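Local coordinates for protein ketosynthase (Streptomyces sp. MSC090213JE08, PDB 6KXD) that probably extends acyl chains by decarboxylative condensation with malonyl-[ACP], as the ketosynthase partnered with a chain length factor in making ishigamide, at residues R7-L12 with H254-G259; G173-G178 with Y260-D265; L283-A288 with V401-T406. All blocks are in the same frame, centred on the assembly; numbering follows the deposited sequence.

Contact 1 of 3, residues R7-L12 with H254-G259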
loop_
_atom_site.group_PDB
_atom_site.type_symbol
_atom_site.label_atom_id
_atom_site.label_comp_id
_atom_site.label_asym_id
_atom_site.label_seq_id
_atom_site.Cartn_x
_atom_site.Cartn_y
_atom_site.Cartn_z
ATOM N N ARG A 7 0.664 -24.195 12.784
ATOM C CA ARG A 7 0.154 -22.939 12.139
ATOM C C ARG A 7 -0.587 -23.298 10.849
ATOM O O ARG A 7 -0.232 -24.259 10.169
ATOM C CB ARG A 7 1.299 -21.955 11.871
ATOM C CG ARG A 7 2.100 -22.240 10.609
ATOM C CD ARG A 7 3.134 -21.163 10.354
ATOM N NE ARG A 7 4.000 -21.552 9.254
ATOM C CZ ARG A 7 5.203 -21.054 9.033
ATOM N NH1 ARG A 7 5.616 -20.010 9.731
ATOM N NH2 ARG A 7 5.996 -21.630 8.142
ATOM N N ARG A 8 -1.623 -22.520 10.524
ATOM C CA ARG A 8 -2.532 -22.870 9.437
ATOM C C ARG A 8 -1.779 -22.754 8.115
ATOM O O ARG A 8 -0.990 -21.821 7.918
ATOM C CB ARG A 8 -3.765 -21.968 9.388
ATOM C CG ARG A 8 -4.465 -21.785 10.726
ATOM C CD ARG A 8 -5.951 -21.561 10.528
ATOM N NE ARG A 8 -6.218 -20.571 9.491
ATOM C CZ ARG A 8 -7.386 -20.412 8.869
ATOM N NH1 ARG A 8 -8.207 -21.439 8.700
ATOM N NH2 ARG A 8 -7.729 -19.213 8.430
ATOM N N ARG A 9 -2.050 -23.713 7.229
ATOM C CA ARG A 9 -1.412 -23.805 5.930
ATOM C C ARG A 9 -2.303 -23.085 4.919
ATOM O O ARG A 9 -3.506 -23.085 5.046
ATOM C CB ARG A 9 -1.192 -25.266 5.531
ATOM C CG ARG A 9 0.043 -25.913 6.147
ATOM C CD ARG A 9 0.101 -27.410 5.885
ATOM N NE ARG A 9 -0.317 -27.796 4.541
ATOM C CZ ARG A 9 0.447 -28.405 3.637
ATOM N NH1 ARG A 9 1.761 -28.420 3.768
ATOM N NH2 ARG A 9 -0.104 -28.987 2.587
ATOM N N VAL A 10 -1.667 -22.417 3.958
ATOM C CA VAL A 10 -2.342 -21.533 3.008
ATOM C C VAL A 10 -1.902 -21.898 1.592
ATOM O O VAL A 10 -0.693 -21.988 1.327
ATOM C CB VAL A 10 -1.988 -20.065 3.308
ATOM C CG1 VAL A 10 -2.634 -19.106 2.311
ATOM C CG2 VAL A 10 -2.308 -19.714 4.752
ATOM N N VAL A 11 -2.866 -21.983 0.679
ATOM C CA VAL A 11 -2.660 -22.503 -0.643
ATOM C C VAL A 11 -3.238 -21.551 -1.686
ATOM O O VAL A 11 -4.151 -20.787 -1.415
ATOM C CB VAL A 11 -3.255 -23.922 -0.760
ATOM C CG1 VAL A 11 -2.403 -24.928 0.015
ATOM C CG2 VAL A 11 -4.709 -23.980 -0.300
ATOM N N LEU A 12 -2.644 -21.616 -2.880
ATOM C CA LEU A 12 -3.037 -20.849 -4.017
ATOM C C LEU A 12 -4.012 -21.674 -4.835
ATOM O O LEU A 12 -3.579 -22.600 -5.528
ATOM C CB LEU A 12 -1.812 -20.493 -4.863
ATOM C CG LEU A 12 -0.814 -19.551 -4.183
ATOM C CD1 LEU A 12 0.467 -19.384 -4.983
ATOM C CD2 LEU A 12 -1.451 -18.189 -3.941
ATOM N N HIS A 254 -3.007 -24.874 -6.823
ATOM C CA HIS A 254 -1.897 -24.648 -7.745
ATOM C C HIS A 254 -0.568 -24.868 -7.017
ATOM O O HIS A 254 0.321 -25.539 -7.551
ATOM C CB HIS A 254 -1.912 -23.230 -8.337
ATOM C CG HIS A 254 -2.983 -22.925 -9.328
ATOM N ND1 HIS A 254 -3.007 -23.484 -10.602
ATOM C CD2 HIS A 254 -4.000 -22.036 -9.296
ATOM C CE1 HIS A 254 -4.022 -22.989 -11.284
ATOM N NE2 HIS A 254 -4.657 -22.100 -10.498
ATOM N N ALA A 255 -0.437 -24.269 -5.820
ATOM C CA ALA A 255 0.767 -24.350 -5.002
ATOM C C ALA A 255 0.432 -23.919 -3.566
ATOM O O ALA A 255 -0.697 -23.581 -3.244
ATOM C CB ALA A 255 1.867 -23.513 -5.620
ATOM N N GLU A 256 1.405 -24.058 -2.673
ATOM C CA GLU A 256 1.242 -23.687 -1.303
ATOM C C GLU A 256 2.053 -22.402 -1.085
ATOM O O GLU A 256 3.122 -22.223 -1.684
ATOM C CB GLU A 256 1.686 -24.822 -0.381
ATOM C CG GLU A 256 1.260 -24.606 1.054
ATOM C CD GLU A 256 1.694 -25.665 2.050
ATOM O OE1 GLU A 256 2.198 -26.713 1.616
ATOM O OE2 GLU A 256 1.521 -25.422 3.265
ATOM N N VAL A 257 1.521 -21.497 -0.256
ATOM C CA VAL A 257 2.290 -20.354 0.241
ATOM C C VAL A 257 2.974 -20.771 1.542
ATOM O O VAL A 257 2.303 -21.043 2.547
ATOM C CB VAL A 257 1.403 -19.112 0.479
ATOM C CG1 VAL A 257 2.291 -17.931 0.811
ATOM C CG2 VAL A 257 0.509 -18.779 -0.705
ATOM N N LEU A 258 4.311 -20.795 1.540
ATOM C CA LEU A 258 5.069 -21.297 2.664
ATOM C C LEU A 258 5.429 -20.166 3.625
ATOM O O LEU A 258 5.398 -20.347 4.846
ATOM C CB LEU A 258 6.347 -21.961 2.161
ATOM C CG LEU A 258 6.130 -23.095 1.164
ATOM C CD1 LEU A 258 7.453 -23.786 0.876
ATOM C CD2 LEU A 258 5.111 -24.072 1.683
ATOM N N GLY A 259 5.808 -19.016 3.064
ATOM C CA GLY A 259 6.208 -17.899 3.892
ATOM C C GLY A 259 6.640 -16.701 3.070
ATOM O O GLY A 259 6.771 -16.762 1.860
HETATM O O HOH W 1 1.055 -22.860 4.056
#

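Contact 2 of 3, residues G173-G178 with Y260-D265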
loop_
_atom_site.group_PDB
_atom_site.type_symbol
_atom_site.label_atom_id
_atom_site.label_comp_id
_atom_site.label_asym_id
_atom_site.label_seq_id
_atom_site.Cartn_x
_atom_site.Cartn_y
_atom_site.Cartn_z
ATOM N N GLY A 173 3.105 -6.516 -4.791
ATOM C CA GLY A 173 2.466 -7.827 -4.992
ATOM C C GLY A 173 2.841 -8.850 -3.923
ATOM O O GLY A 173 2.030 -9.491 -3.380
ATOM N N ASN A 174 4.128 -8.951 -3.612
ATOM C CA ASN A 174 4.633 -9.841 -2.611
ATOM C C ASN A 174 4.154 -9.415 -1.218
ATOM O O ASN A 174 3.804 -10.260 -0.398
ATOM C CB ASN A 174 6.160 -9.879 -2.617
ATOM C CG ASN A 174 6.727 -10.964 -3.508
ATOM O OD1 ASN A 174 5.960 -11.734 -4.097
ATOM N ND2 ASN A 174 8.047 -10.959 -3.669
ATOM N N TYR A 175 4.163 -8.105 -0.959
ATOM C CA TYR A 175 3.601 -7.626 0.323
ATOM C C TYR A 175 2.163 -8.091 0.473
ATOM O O TYR A 175 1.721 -8.491 1.569
ATOM C CB TYR A 175 3.563 -6.117 0.417
ATOM C CG TYR A 175 4.831 -5.475 0.896
ATOM C CD1 TYR A 175 5.967 -5.446 0.105
ATOM C CD2 TYR A 175 4.865 -4.851 2.125
ATOM C CE1 TYR A 175 7.111 -4.813 0.549
ATOM C CE2 TYR A 175 5.991 -4.199 2.567
ATOM C CZ TYR A 175 7.120 -4.177 1.772
ATOM O OH TYR A 175 8.223 -3.528 2.259
ATOM N N SER A 176 1.430 -7.985 -0.634
ATOM C CA SER A 176 -0.009 -8.255 -0.623
ATOM C C SER A 176 -0.268 -9.747 -0.384
ATOM O O SER A 176 -1.142 -10.099 0.392
ATOM C CB SER A 176 -0.644 -7.742 -1.913
ATOM O OG SER A 176 -0.609 -6.324 -1.989
ATOM N N VAL A 177 0.479 -10.622 -1.083
ATOM C CA VAL A 177 0.367 -12.048 -0.920
ATOM C C VAL A 177 0.728 -12.407 0.525
ATOM O O VAL A 177 0.036 -13.188 1.171
ATOM C CB VAL A 177 1.254 -12.808 -1.934
ATOM C CG1 VAL A 177 1.316 -14.281 -1.615
ATOM C CG2 VAL A 177 0.798 -12.617 -3.375
ATOM N N GLY A 178 1.812 -11.817 1.023
ATOM C CA GLY A 178 2.256 -12.033 2.382
ATOM C C GLY A 178 1.201 -11.619 3.392
ATOM O O GLY A 178 0.936 -12.333 4.361
ATOM N N TYR A 260 6.907 -15.615 3.782
ATOM C CA TYR A 260 7.541 -14.478 3.190
ATOM C C TYR A 260 8.367 -13.750 4.244
ATOM O O TYR A 260 8.294 -14.035 5.473
ATOM C CB TYR A 260 6.493 -13.590 2.505
ATOM C CG TYR A 260 5.705 -12.657 3.386
ATOM C CD1 TYR A 260 4.764 -13.163 4.273
ATOM C CD2 TYR A 260 5.807 -11.273 3.267
ATOM C CE1 TYR A 260 3.976 -12.333 5.048
ATOM C CE2 TYR A 260 5.005 -10.426 4.022
ATOM C CZ TYR A 260 4.099 -10.958 4.921
ATOM O OH TYR A 260 3.280 -10.243 5.709
ATOM N N GLY A 261 9.172 -12.821 3.742
ATOM C CA GLY A 261 9.959 -11.971 4.570
ATOM C C GLY A 261 9.879 -10.543 4.081
ATOM O O GLY A 261 9.879 -10.281 2.875
ATOM N N LEU A 262 9.851 -9.609 5.035
ATOM C CA LEU A 262 9.897 -8.212 4.755
ATOM C C LEU A 262 11.116 -7.700 5.470
ATOM O O LEU A 262 11.309 -8.001 6.646
ATOM C CB LEU A 262 8.660 -7.510 5.324
ATOM C CG LEU A 262 7.337 -7.929 4.696
ATOM C CD1 LEU A 262 6.198 -7.182 5.376
ATOM C CD2 LEU A 262 7.339 -7.633 3.196
ATOM N N SER A 263 11.882 -6.899 4.748
ATOM C CA SER A 263 12.917 -6.091 5.297
ATOM C C SER A 263 12.885 -4.698 4.697
ATOM O O SER A 263 12.325 -4.466 3.637
ATOM C CB SER A 263 14.276 -6.697 5.075
ATOM O OG SER A 263 14.540 -6.775 3.692
ATOM N N CYS A 264 13.538 -3.803 5.428
ATOM C CA CYS A 264 13.710 -2.525 5.009
ATOM C C CYS A 264 15.201 -2.216 5.030
ATOM O O CYS A 264 15.913 -2.468 6.029
ATOM C CB CYS A 264 12.931 -1.541 5.870
ATOM S SG CYS A 264 13.115 0.134 5.255
ATOM N N ASP A 265 15.685 -1.628 3.941
ATOM C CA ASP A 265 17.138 -1.312 3.861
ATOM C C ASP A 265 17.538 -0.207 4.850
ATOM O O ASP A 265 18.677 -0.198 5.342
ATOM C CB ASP A 265 17.577 -0.820 2.488
ATOM C CG ASP A 265 17.222 -1.709 1.304
ATOM O OD1 ASP A 265 17.078 -2.932 1.511
ATOM O OD2 ASP A 265 17.189 -1.147 0.153
HETATM O O HOH W 2 2.680 -7.867 4.072
HETATM O O HOH W 3 9.678 -4.227 4.472
#

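Contact 3 of 3, residues L283-A288 with V401-T406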
loop_
_atom_site.group_PDB
_atom_site.type_symbol
_atom_site.label_atom_id
_atom_site.label_comp_id
_atom_site.label_asym_id
_atom_site.label_seq_id
_atom_site.Cartn_x
_atom_site.Cartn_y
_atom_site.Cartn_z
ATOM N N LEU A 283 14.725 -13.924 6.057
ATOM C CA LEU A 283 13.467 -13.891 6.822
ATOM C C LEU A 283 12.410 -14.792 6.182
ATOM O O LEU A 283 11.671 -15.531 6.869
ATOM C CB LEU A 283 12.995 -12.440 6.908
ATOM C CG LEU A 283 13.727 -11.596 7.945
ATOM C CD1 LEU A 283 13.449 -10.113 7.729
ATOM C CD2 LEU A 283 13.340 -12.021 9.355
ATOM N N ALA A 284 12.367 -14.755 4.854
ATOM C CA ALA A 284 11.454 -15.513 4.091
ATOM C C ALA A 284 11.729 -17.016 4.252
ATOM O O ALA A 284 10.806 -17.830 4.454
ATOM C CB ALA A 284 11.544 -15.086 2.648
ATOM N N LEU A 285 13.011 -17.384 4.178
ATOM C CA LEU A 285 13.356 -18.799 4.344
ATOM C C LEU A 285 12.971 -19.254 5.759
ATOM O O LEU A 285 12.417 -20.312 5.937
ATOM C CB LEU A 285 14.841 -18.985 4.035
ATOM C CG LEU A 285 15.303 -18.588 2.635
ATOM C CD1 LEU A 285 16.813 -18.682 2.526
ATOM C CD2 LEU A 285 14.644 -19.407 1.550
ATOM N N ASP A 286 13.218 -18.403 6.767
ATOM C CA ASP A 286 12.913 -18.735 8.146
ATOM C C ASP A 286 11.396 -18.860 8.324
ATOM O O ASP A 286 10.927 -19.768 8.993
ATOM C CB ASP A 286 13.487 -17.734 9.144
ATOM C CG ASP A 286 13.243 -18.175 10.581
ATOM O OD1 ASP A 286 13.818 -19.215 10.984
ATOM O OD2 ASP A 286 12.452 -17.507 11.277
ATOM N N ASP A 287 10.633 -17.959 7.704
ATOM C CA ASP A 287 9.195 -18.016 7.806
ATOM C C ASP A 287 8.661 -19.263 7.098
ATOM O O ASP A 287 7.707 -19.839 7.556
ATOM C CB ASP A 287 8.529 -16.793 7.176
ATOM C CG ASP A 287 7.042 -16.730 7.435
ATOM O OD1 ASP A 287 6.629 -17.088 8.555
ATOM O OD2 ASP A 287 6.299 -16.332 6.528
ATOM N N ALA A 288 9.256 -19.575 5.951
ATOM C CA ALA A 288 8.876 -20.705 5.095
ATOM C C ALA A 288 9.292 -22.017 5.775
ATOM O O ALA A 288 8.652 -23.037 5.604
ATOM C CB ALA A 288 9.518 -20.548 3.743
ATOM N N VAL A 401 10.138 -10.872 -0.010
ATOM C CA VAL A 401 10.520 -12.140 -0.607
ATOM C C VAL A 401 9.471 -13.166 -0.215
ATOM O O VAL A 401 9.104 -13.274 0.965
ATOM C CB VAL A 401 11.927 -12.540 -0.133
ATOM C CG1 VAL A 401 12.311 -13.880 -0.731
ATOM C CG2 VAL A 401 12.928 -11.450 -0.460
ATOM N N LEU A 402 8.933 -13.863 -1.220
ATOM C CA LEU A 402 7.888 -14.816 -1.061
ATOM C C LEU A 402 8.405 -16.202 -1.451
ATOM O O LEU A 402 9.115 -16.311 -2.448
ATOM C CB LEU A 402 6.748 -14.388 -1.978
ATOM C CG LEU A 402 5.579 -15.352 -2.137
ATOM C CD1 LEU A 402 4.731 -15.365 -0.882
ATOM C CD2 LEU A 402 4.748 -14.976 -3.359
ATOM N N ILE A 403 8.037 -17.190 -0.639
ATOM C CA ILE A 403 8.401 -18.590 -0.846
ATOM C C ILE A 403 7.113 -19.376 -1.029
ATOM O O ILE A 403 6.257 -19.417 -0.120
ATOM C CB ILE A 403 9.232 -19.180 0.304
ATOM C CG1 ILE A 403 10.411 -18.312 0.757
ATOM C CG2 ILE A 403 9.683 -20.584 -0.067
ATOM C CD1 ILE A 403 11.478 -18.051 -0.266
ATOM N N LEU A 404 7.013 -19.997 -2.215
ATOM C CA LEU A 404 5.976 -20.917 -2.591
ATOM C C LEU A 404 6.557 -22.335 -2.684
ATOM O O LEU A 404 7.754 -22.502 -2.906
ATOM C CB LEU A 404 5.425 -20.470 -3.945
ATOM C CG LEU A 404 4.810 -19.069 -3.986
ATOM C CD1 LEU A 404 4.321 -18.741 -5.377
ATOM C CD2 LEU A 404 3.672 -18.955 -2.995
ATOM N N GLY A 405 5.679 -23.325 -2.511
ATOM C CA GLY A 405 6.002 -24.739 -2.513
ATOM C C GLY A 405 4.931 -25.560 -3.203
ATOM O O GLY A 405 3.794 -25.097 -3.377
ATOM N N THR A 406 5.289 -26.787 -3.617
ATOM C CA THR A 406 4.297 -27.694 -4.202
ATOM C C THR A 406 3.350 -28.100 -3.078
ATOM O O THR A 406 3.805 -28.300 -1.963
ATOM C CB THR A 406 4.930 -28.927 -4.869
ATOM O OG1 THR A 406 5.920 -28.493 -5.802
ATOM C CG2 THR A 406 3.912 -29.781 -5.599
#

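Contact 1 of 3, residues R7-L12 with H254-G259
R7 comes up to L258, with R7 NH2 3.6 Å from L258 O. The same nitrogen is hydrogen-bonded to D287 O, at the end of helix 274-288. R9 turns back over E256. Its chain bends at chi3 (40°), which places NE 3.3 Å from E256 OE2. One face of the guanidinium is then covered by the carboxylate, offset toward the rim, and the two planes stand 67° apart. R9 NH1 lies 2.8 Å from E256 OE1. This salt bridge rests on charge alone, because the oxygen is well out of the guanidinium plane. A nearby water accepts the N-H of V10 and can donate to E256 OE2 and V257 O. An alanine at E256 would probably leave the R9 charge without its mate and this water without one of its partners.

From V10 on, the chain is strand 10-19, antiparallel to strand 255-264 in the large mixed sheet of the thiolase-like fold. V10 O takes the V257 N-H at 2.8 Å. V11 and E256 form a non-hydrogen-bonded pair, and V11 CG1 packs on E256 CG at 3.8 Å. On the other face of the sheet, L12 lies across V257 at about a right angle, L12 CG being 3.8 Å from V257 CG2. L12 N bonds to A255 O at 2.8 Å, nearly straight at 170°. L12 O receives H254 N at 2.7 Å. H254 and A255 thus both face L12, a classic beta bulge. The H254 ring stacks on F15, and its NE2 is hydrogen-bonded to D92.

Contact 2 of 3, residues G173-G178 with Y260-D265
L262 CD2 sits over the centre of the Y175 ring. It is 3.6 Å from the ring centroid and only 7° off the normal, a face-on CH-pi contact. All six ring carbons lie within 4.0 Å of this methyl, and Y175 CE2 is among the nearest at 3.7 Å. L262 CD1 touches CE2 as well, from farther off. The CB of Y175 points away from the strand. CG is anti to the carbonyl carbon (chi1 -85°), and the far end of the ring comes nearer the strand than CB does.

Y260 makes the second overlap. One face of its ring lies against the helix backbone, with G178 CA over the ring centre. G178 has no side chain to stand between the helix and the ring, though the modelled approach is probably somewhat too tight.

The contact joins helix 172-185 to strand 255-264; the short segments 173-178 and 260-264 run at 125° to each other. In ketosynthases of the thiolase-like fold, the buried helix in this place follows the nucleophilic cysteine, so the strand probably backs the start of the active-site helix.

The polar ends are tied by waters. One donates to Y175 O at 2.8 Å and to Y260 OH at 2.9 Å, which links the helix backbone to the phenol. Y260 OH is also hydrogen-bonded to D182. A second water donates to Y175 OH at 2.7 Å and, weakly, to S263 O. The Y175 hydroxyl has a further bond to N171 O of a neighbouring subunit, which brings this phenol to the dimer interface. N174 is held by N390 and A400 O, beyond the two segments.

Contact 3 of 3, residues L283-A288 with V401-T406
I403 meets the helix with four carbons, CB, CG1, CG2 and CD1. Its CB lies 3.7 Å from A288 CB. Its CG1 is anti to the carbonyl carbon (chi1 -48°), and this brings CG1 to 3.9 Å from A284 CB and close to A284 O. The second torsion (chi2 -62°) carries CD1 on to L285, where I403 CD1 meets L285 CD2 at 3.9 Å. CG2 rests on A288 CB. L285 starts out away from the strand; only the end of its chain comes back, and it crosses I403 obliquely. V401 is simpler. Its CG1 lies 3.7 Å from A284 CB. The same alanine methyl is 3.5 Å from V401 O. The axes of segments 283-288 and 401-405 approach to 7.9 Å at 35°, a closeness consistent with the two small alanine side chains between them.

D287 turns to other partners, with salt bridges to R185 and to R196 of a neighbouring subunit. Helix 274-288 lies on one face of strand 398-405. On the other face, L402 and L404 pack on helix 341-355, and L402 also touches helix 172-185.

Overall arrangement
All three contacts gather around strands 255-264 and 398-405, neighbours in the large mixed sheet. Contacts 1 and 2 use successive parts of strand 255-264, and their centres are about 15 Å apart. Contact 3 lies about 10 Å from the centre of each. Along the chain, contacts 1 and 2 alternate their segments, while contact 3 opens after both have closed. Contact 1 joins strand to strand, contact 2 brings a buried helix to the sheet, and contact 3 brings in helix 274-288. Strand 255-264 thus lies between the N-terminal strand and the last strand, as in the layered thiolase-like fold.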